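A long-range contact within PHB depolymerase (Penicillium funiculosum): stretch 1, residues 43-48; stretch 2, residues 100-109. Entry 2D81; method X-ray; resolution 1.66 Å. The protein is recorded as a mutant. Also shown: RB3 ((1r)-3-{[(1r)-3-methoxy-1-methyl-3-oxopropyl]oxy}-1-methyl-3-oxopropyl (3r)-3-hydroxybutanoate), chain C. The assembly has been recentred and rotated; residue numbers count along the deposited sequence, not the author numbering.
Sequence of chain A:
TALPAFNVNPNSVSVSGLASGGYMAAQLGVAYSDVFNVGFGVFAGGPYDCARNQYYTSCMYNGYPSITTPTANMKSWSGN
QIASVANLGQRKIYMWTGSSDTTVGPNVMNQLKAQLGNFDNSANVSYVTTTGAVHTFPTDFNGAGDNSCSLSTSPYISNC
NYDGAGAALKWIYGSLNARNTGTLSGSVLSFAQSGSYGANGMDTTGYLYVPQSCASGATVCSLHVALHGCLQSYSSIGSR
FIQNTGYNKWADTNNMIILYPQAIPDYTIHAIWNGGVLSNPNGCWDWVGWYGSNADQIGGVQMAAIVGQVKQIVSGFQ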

# COMPACT_ATOMS: atom_id res chain seq x y z
N PHE A 43 -3.29 -0.86 6.03
CA PHE A 43 -3.49 -0.05 7.23
C PHE A 43 -4.65 0.92 7.01
O PHE A 43 -4.53 1.86 6.22
CB PHE A 43 -2.24 0.77 7.57
CG PHE A 43 -1.01 -0.06 7.88
CD1 PHE A 43 -0.17 -0.49 6.85
CD2 PHE A 43 -0.68 -0.37 9.19
CE1 PHE A 43 0.98 -1.22 7.14
CE2 PHE A 43 0.48 -1.10 9.49
CZ PHE A 43 1.31 -1.52 8.46
N ALA A 44 -5.76 0.69 7.71
CA ALA A 44 -6.88 1.63 7.70
C ALA A 44 -7.34 1.92 6.28
O ALA A 44 -7.53 3.08 5.90
CB ALA A 44 -6.48 2.93 8.40
N GLY A 45 -7.52 0.86 5.50
CA GLY A 45 -8.13 0.97 4.19
C GLY A 45 -9.49 0.29 4.18
O GLY A 45 -10.18 0.28 5.20
N GLY A 46 -9.87 -0.30 3.05
CA GLY A 46 -11.19 -0.91 2.96
C GLY A 46 -11.33 -1.92 1.84
O GLY A 46 -10.36 -2.21 1.13
N PRO A 47 -12.55 -2.46 1.64
CA PRO A 47 -12.86 -3.45 0.62
C PRO A 47 -12.36 -3.15 -0.80
O PRO A 47 -12.44 -2.02 -1.28
CB PRO A 47 -14.38 -3.53 0.68
CG PRO A 47 -14.67 -3.27 2.12
CD PRO A 47 -13.76 -2.10 2.40
N TYR A 48 -11.84 -4.19 -1.44
CA TYR A 48 -11.57 -4.15 -2.87
C TYR A 48 -12.85 -3.78 -3.63
O TYR A 48 -13.88 -4.44 -3.48
CB TYR A 48 -11.07 -5.51 -3.34
CG TYR A 48 -10.92 -5.59 -4.84
CD1 TYR A 48 -9.80 -5.05 -5.48
CD2 TYR A 48 -11.92 -6.16 -5.62
CE1 TYR A 48 -9.69 -5.07 -6.87
CE2 TYR A 48 -11.82 -6.18 -7.01
CZ TYR A 48 -10.71 -5.63 -7.62
OH TYR A 48 -10.64 -5.62 -8.99
N SER A 100 -9.96 3.91 17.31
CA SER A 100 -10.53 5.25 17.43
C SER A 100 -10.54 5.98 16.09
O SER A 100 -10.79 7.19 16.03
CB SER A 100 -9.73 6.08 18.45
OG SER A 100 -9.81 5.51 19.74
N ASP A 101 -10.27 5.25 15.02
CA ASP A 101 -10.28 5.80 13.67
C ASP A 101 -11.73 6.01 13.21
O ASP A 101 -12.50 5.05 13.10
CB ASP A 101 -9.53 4.84 12.74
CG ASP A 101 -9.41 5.35 11.31
OD1 ASP A 101 -8.55 4.81 10.58
OD2 ASP A 101 -10.17 6.26 10.91
N THR A 102 -12.10 7.26 12.98
CA THR A 102 -13.44 7.57 12.47
C THR A 102 -13.37 8.22 11.10
O THR A 102 -14.33 8.82 10.62
CB THR A 102 -14.20 8.52 13.43
OG1 THR A 102 -13.42 9.70 13.67
CG2 THR A 102 -14.47 7.82 14.76
N THR A 103 -12.21 8.07 10.45
CA THR A 103 -12.01 8.57 9.10
C THR A 103 -12.25 7.44 8.10
O THR A 103 -12.97 7.62 7.11
CB THR A 103 -10.59 9.11 8.91
OG1 THR A 103 -10.38 10.20 9.82
CG2 THR A 103 -10.38 9.58 7.49
N VAL A 104 -11.64 6.29 8.35
CA VAL A 104 -12.02 5.06 7.65
C VAL A 104 -12.70 4.13 8.65
O VAL A 104 -13.93 4.07 8.70
CB VAL A 104 -10.79 4.37 7.02
CG1 VAL A 104 -11.22 3.09 6.31
CG2 VAL A 104 -10.13 5.31 6.02
N GLY A 105 -11.92 3.43 9.48
CA GLY A 105 -12.48 2.88 10.70
C GLY A 105 -12.61 1.37 10.79
O GLY A 105 -12.60 0.68 9.77
N PRO A 106 -12.75 0.84 12.02
CA PRO A 106 -12.89 -0.60 12.27
C PRO A 106 -14.00 -1.24 11.45
O PRO A 106 -13.84 -2.36 10.96
CB PRO A 106 -13.17 -0.67 13.77
CG PRO A 106 -12.46 0.53 14.30
CD PRO A 106 -12.78 1.59 13.29
N ASN A 107 -15.12 -0.55 11.30
CA ASN A 107 -16.27 -1.12 10.60
C ASN A 107 -15.98 -1.29 9.11
O ASN A 107 -16.47 -2.23 8.48
CB ASN A 107 -17.51 -0.24 10.81
CG ASN A 107 -18.00 -0.25 12.25
OD1 ASN A 107 -18.62 0.71 12.72
ND2 ASN A 107 -17.74 -1.34 12.97
N VAL A 108 -15.18 -0.39 8.55
CA VAL A 108 -14.79 -0.49 7.15
C VAL A 108 -13.71 -1.54 6.96
O VAL A 108 -13.81 -2.39 6.08
CB VAL A 108 -14.28 0.87 6.62
CG1 VAL A 108 -13.83 0.73 5.17
CG2 VAL A 108 -15.38 1.92 6.73
N MET A 109 -12.68 -1.50 7.80
CA MET A 109 -11.64 -2.51 7.71
C MET A 109 -12.17 -3.92 7.95
O MET A 109 -11.69 -4.88 7.34
CB MET A 109 -10.50 -2.20 8.69
CG MET A 109 -9.44 -1.28 8.11
SD MET A 109 -8.60 -2.00 6.66
CE MET A 109 -7.62 -3.29 7.47
O1M RB3 C . -9.23 10.88 4.89
C1A RB3 C . -8.48 10.25 4.11
O1A RB3 C . -7.55 10.74 3.44
C2A RB3 C . -8.73 8.75 3.96
C3A RB3 C . -8.99 8.37 2.51
C4A RB3 C . -9.25 6.86 2.44
O3A RB3 C . -10.14 9.08 2.03
C1B RB3 C . -10.01 9.47 0.73
O1B RB3 C . -9.24 8.89 -0.03
C2B RB3 C . -10.85 10.66 0.25
C3B RB3 C . -10.91 10.78 -1.28
C4B RB3 C . -11.62 9.57 -1.90
O3B RB3 C . -11.66 11.96 -1.62
C1C RB3 C . -10.88 13.07 -1.64
O1C RB3 C . -9.95 13.20 -0.85
C2C RB3 C . -11.19 14.17 -2.66
C3C RB3 C . -11.52 15.49 -1.96
C4C RB3 C . -11.85 16.58 -2.99
O3C RB3 C . -12.61 15.30 -1.07

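This contact is made by packing alone. No hydrogen bond or salt bridge crosses between the stretches, and together they bury 301 Å² of surface.

A44 and G45 supply most of the first surface. The carbonyl of G45 heads between V104 and V108, with M109 SD at its side. G45 O lies 3.2 Å from V104 CG1, 3.7 Å from V108 CG1 and 3.1 Å from M109 SD. None of these can donate a hydrogen bond, and G45 O has no polar partner anywhere in the model. The contact therefore buries an unsatisfied carbonyl oxygen. A44 O also touches a methyl group, at 3.4 Å from V104 CG2.

The close fit at G46 depends on its lack of a side chain. G46 CA sits 3.8 Å from V108 CG1, and the two stretches come within 5.0 Å between G46 CA and M109 CA. A CB on G46 would clash with V108 CG1 at 2.9 Å and with P47 CD, in the next residue of its own stretch, at 2.8 Å.

Apolar packing continues on both sides of G46 in sequence. P47 CD meets V108 CG1 at 4.0 Å, and also lies 3.7 Å from V108 O. M109 CG lies 3.9 Å from A44 CA. Its chi1 is m, at -87°, and chi2, also m, then places SD beside G45 O.

A44 CB is 3.5 Å from D101 OD1, a contact without a hydrogen bond; OD1 is bonded elsewhere in the structure. The other carboxylate oxygen bonds within its own loop. T103 N donates a hydrogen bond to D101 OD2 at 2.8 Å. V104 N donates another to D101 OD2 at 3.0 Å.

The second stretch then enters a helix, with G105 at the N-cap. G105 O accepts a hydrogen bond from M109 N at 2.9 Å and a weak one from V108 N at 3.0 Å. This first turn carries V108 and M109, the helical residues that touch the first stretch.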